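Local atomic coordinates of lectin CEL-I, N-acetyl-D-galactosamine-specific C-type (Cucumaria echinata, PDB entry 4WQQ), a protein that binds N-acetylgalactosamine and galactose as a calcium-dependent lectin, here in an engineered form that recognises mannose. Residues N124-S127 against A128-A132. The protein carries 3 engineered substitutions. Sequence-based numbering, arbitrary orientation.
Sequences NDNS and AAAQA. With CA (calcium ion), chain F; MAN (alpha-D-mannopyranose), chain H.
S127 OG reaches forward over the turn that follows strand 123-126 and accepts hydrogen bonds from two backbone amides, A129 N at 3.3 Å and A130 N at 3.1 Å. Serine suits the place because its one-carbon arm, with chi1 of 76°, sets a hydroxyl between S127's own N and carbonyl carbon, facing the amides two and three residues on. A130 N also bonds weakly to S127 O, completing an ST motif on a type I turn, and a water bridges S127 O and A130 O.

The N126 side chain runs alongside the A130 methyl, which is small enough to touch both this amide and W73 of strand 71-77. N126 CB lies 4.2 Å from A130 CB; CG comes closer, and OD1 rests on that methyl at 3.3 Å. OD1 also accepts the N-H of S127 (N to OD1 2.8 Å) in the carbonyl plane, on a lone pair. ND2 bonds to Q114 OE1 and lies 3.8 Å from mannose C6.

Just upstream, N124 and D125 belong to the WND motif of the C-type lectin fold. N124 OD1, D125 OD1 and D125 O bind the calcium that mannose O3 and O4 also ligate, while N124 ND2 donates to O4, an amide thus serving metal and sugar at once. The turn's bonds probably help to hold the chain's exit from the sugar site and keep N126 beside the mannose.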
ATOM      1  N   ASN A 124     -11.293 -23.965 -13.588  1.00 11.71           N
ATOM      2  CA  ASN A 124     -12.035 -25.115 -13.160  1.00 11.32           C
ATOM      3  C   ASN A 124     -12.631 -24.830 -11.757  1.00 11.92           C
ATOM      4  O   ASN A 124     -12.043 -24.075 -10.966  1.00 11.78           O
ATOM      5  CB  ASN A 124     -11.093 -26.271 -13.053  1.00 11.25           C
ATOM      6  CG  ASN A 124     -11.761 -27.512 -12.550  1.00 10.69           C
ATOM      7  OD1 ASN A 124     -12.854 -27.881 -12.964  1.00 10.94           O
ATOM      8  ND2 ASN A 124     -11.105 -28.157 -11.590  1.00 11.14           N
ATOM      9  N   ASP A 125     -13.793 -25.413 -11.482  1.00 11.48           N
ATOM     10  CA  ASP A 125     -14.318 -25.531 -10.146  1.00 12.41           C
ATOM     11  C   ASP A 125     -13.836 -26.831  -9.501  1.00 12.23           C
ATOM     12  O   ASP A 125     -13.793 -27.909 -10.139  1.00 10.79           O
ATOM     13  CB  ASP A 125     -15.843 -25.362 -10.094  1.00 11.66           C
ATOM     14  CG  ASP A 125     -16.604 -26.431 -10.922  1.00 12.90           C
ATOM     15  OD1 ASP A 125     -16.041 -27.092 -11.837  1.00 12.36           O
ATOM     16  OD2 ASP A 125     -17.797 -26.547 -10.686  1.00 14.21           O
ATOM     17  N   ASN A 126     -13.520 -26.734  -8.213  1.00 11.88           N
ATOM     18  CA  ASN A 126     -13.048 -27.904  -7.515  1.00 11.32           C
ATOM     19  C   ASN A 126     -13.642 -27.907  -6.084  1.00 12.04           C
ATOM     20  O   ASN A 126     -14.367 -26.982  -5.670  1.00 11.72           O
ATOM     21  CB  ASN A 126     -11.511 -27.955  -7.568  1.00 11.59           C
ATOM     22  CG  ASN A 126     -10.954 -29.390  -7.645  1.00 11.49           C
ATOM     23  OD1 ASN A 126     -11.494 -30.326  -7.030  1.00 12.13           O
ATOM     24  ND2 ASN A 126      -9.840 -29.578  -8.381  1.00 12.27           N
ATOM     25  N   SER A 127     -13.317 -28.940  -5.343  1.00 13.61           N
ATOM     26  CA  SER A 127     -13.985 -29.178  -4.085  1.00 12.97           C
ATOM     27  C   SER A 127     -13.299 -28.543  -2.883  1.00 14.40           C
ATOM     28  O   SER A 127     -12.195 -28.081  -2.964  1.00 12.43           O
ATOM     29  CB  SER A 127     -14.039 -30.676  -3.864  1.00 13.93           C
ATOM     30  OG  SER A 127     -12.737 -31.107  -3.466  1.00 15.26           O
ATOM     31  N   ALA A 128     -13.934 -28.666  -1.727  1.00 14.20           N
ATOM     32  CA  ALA A 128     -13.334 -28.129  -0.502  1.00 16.22           C
ATOM     33  C   ALA A 128     -12.217 -28.925   0.052  1.00 16.64           C
ATOM     34  O   ALA A 128     -11.496 -28.465   0.966  1.00 18.20           O
ATOM     35  CB  ALA A 128     -14.478 -27.978   0.536  1.00 19.06           C
ATOM     36  N   ALA A 129     -12.052 -30.134  -0.428  1.00 14.41           N
ATOM     37  CA  ALA A 129     -10.942 -30.975  -0.012  1.00 18.18           C
ATOM     38  C   ALA A 129      -9.764 -30.926  -0.957  1.00 16.99           C
ATOM     39  O   ALA A 129      -8.717 -31.350  -0.608  1.00 17.72           O
ATOM     40  CB  ALA A 129     -11.415 -32.413   0.140  1.00 18.08           C
ATOM     41  N   ALA A 130      -9.956 -30.428  -2.184  1.00 15.57           N
ATOM     42  CA  ALA A 130      -8.883 -30.271  -3.132  1.00 15.14           C
ATOM     43  C   ALA A 130      -7.837 -29.302  -2.618  1.00 13.70           C
ATOM     44  O   ALA A 130      -8.090 -28.484  -1.714  1.00 12.48           O
ATOM     45  CB  ALA A 130      -9.479 -29.782  -4.442  1.00 15.04           C
ATOM     46  N   GLN A 131      -6.633 -29.456  -3.129  1.00 14.25           N
ATOM     47  CA  GLN A 131      -5.570 -28.556  -2.755  1.00 14.58           C
ATOM     48  C   GLN A 131      -4.924 -27.975  -4.015  1.00 12.97           C
ATOM     49  O   GLN A 131      -4.934 -28.602  -5.057  1.00 13.44           O
ATOM     50  CB  GLN A 131      -4.530 -29.253  -1.862  1.00 18.00           C
ATOM     51  CG  GLN A 131      -5.167 -29.777  -0.571  1.00 19.04           C
ATOM     52  CD  GLN A 131      -4.298 -29.866   0.663  1.00 23.22           C
ATOM     53  OE1 GLN A 131      -4.713 -30.469   1.674  1.00 29.98           O
ATOM     54  NE2 GLN A 131      -3.135 -29.317   0.628  1.00 20.11           N
ATOM     55  N   ALA A 132      -4.361 -26.767  -3.879  1.00 12.26           N
ATOM     56  CA  ALA A 132      -3.791 -26.005  -4.936  1.00 11.85           C
ATOM     57  C   ALA A 132      -2.892 -24.951  -4.352  1.00 12.18           C
ATOM     58  O   ALA A 132      -2.946 -24.713  -3.147  1.00 10.78           O
ATOM     59  CB  ALA A 132      -4.838 -25.353  -5.844  1.00 11.72           C
TER
HETATM   60 CA    CA F 202     -14.788 -28.994 -12.121  1.00 13.06          CA
HETATM   61  C1  MAN H 204     -11.512 -33.560 -13.611  1.00 21.02           C
HETATM   62  C2  MAN H 204     -12.613 -32.684 -14.131  1.00 19.64           C
HETATM   63  C3  MAN H 204     -12.764 -31.394 -13.339  1.00 15.26           C
HETATM   64  C4  MAN H 204     -12.743 -31.724 -11.855  1.00 16.26           C
HETATM   65  C5  MAN H 204     -11.369 -32.363 -11.547  1.00 19.08           C
HETATM   66  C6  MAN H 204     -11.077 -32.692 -10.103  1.00 27.25           C
HETATM   67  O1  MAN H 204     -10.353 -32.915 -14.063  1.00 28.28           O
HETATM   68  O2  MAN H 204     -13.765 -33.460 -13.934  1.00 21.75           O
HETATM   69  O3  MAN H 204     -14.025 -30.834 -13.692  1.00 15.44           O
HETATM   70  O4  MAN H 204     -12.951 -30.503 -11.173  1.00 13.34           O
HETATM   71  O5  MAN H 204     -11.446 -33.694 -12.184  1.00 23.40           O
HETATM   72  O6  MAN H 204     -12.253 -33.415  -9.797  1.00 36.53           O
HETATM   73  O   HOH W   1     -10.209 -26.794  -1.198  1.00 14.04           O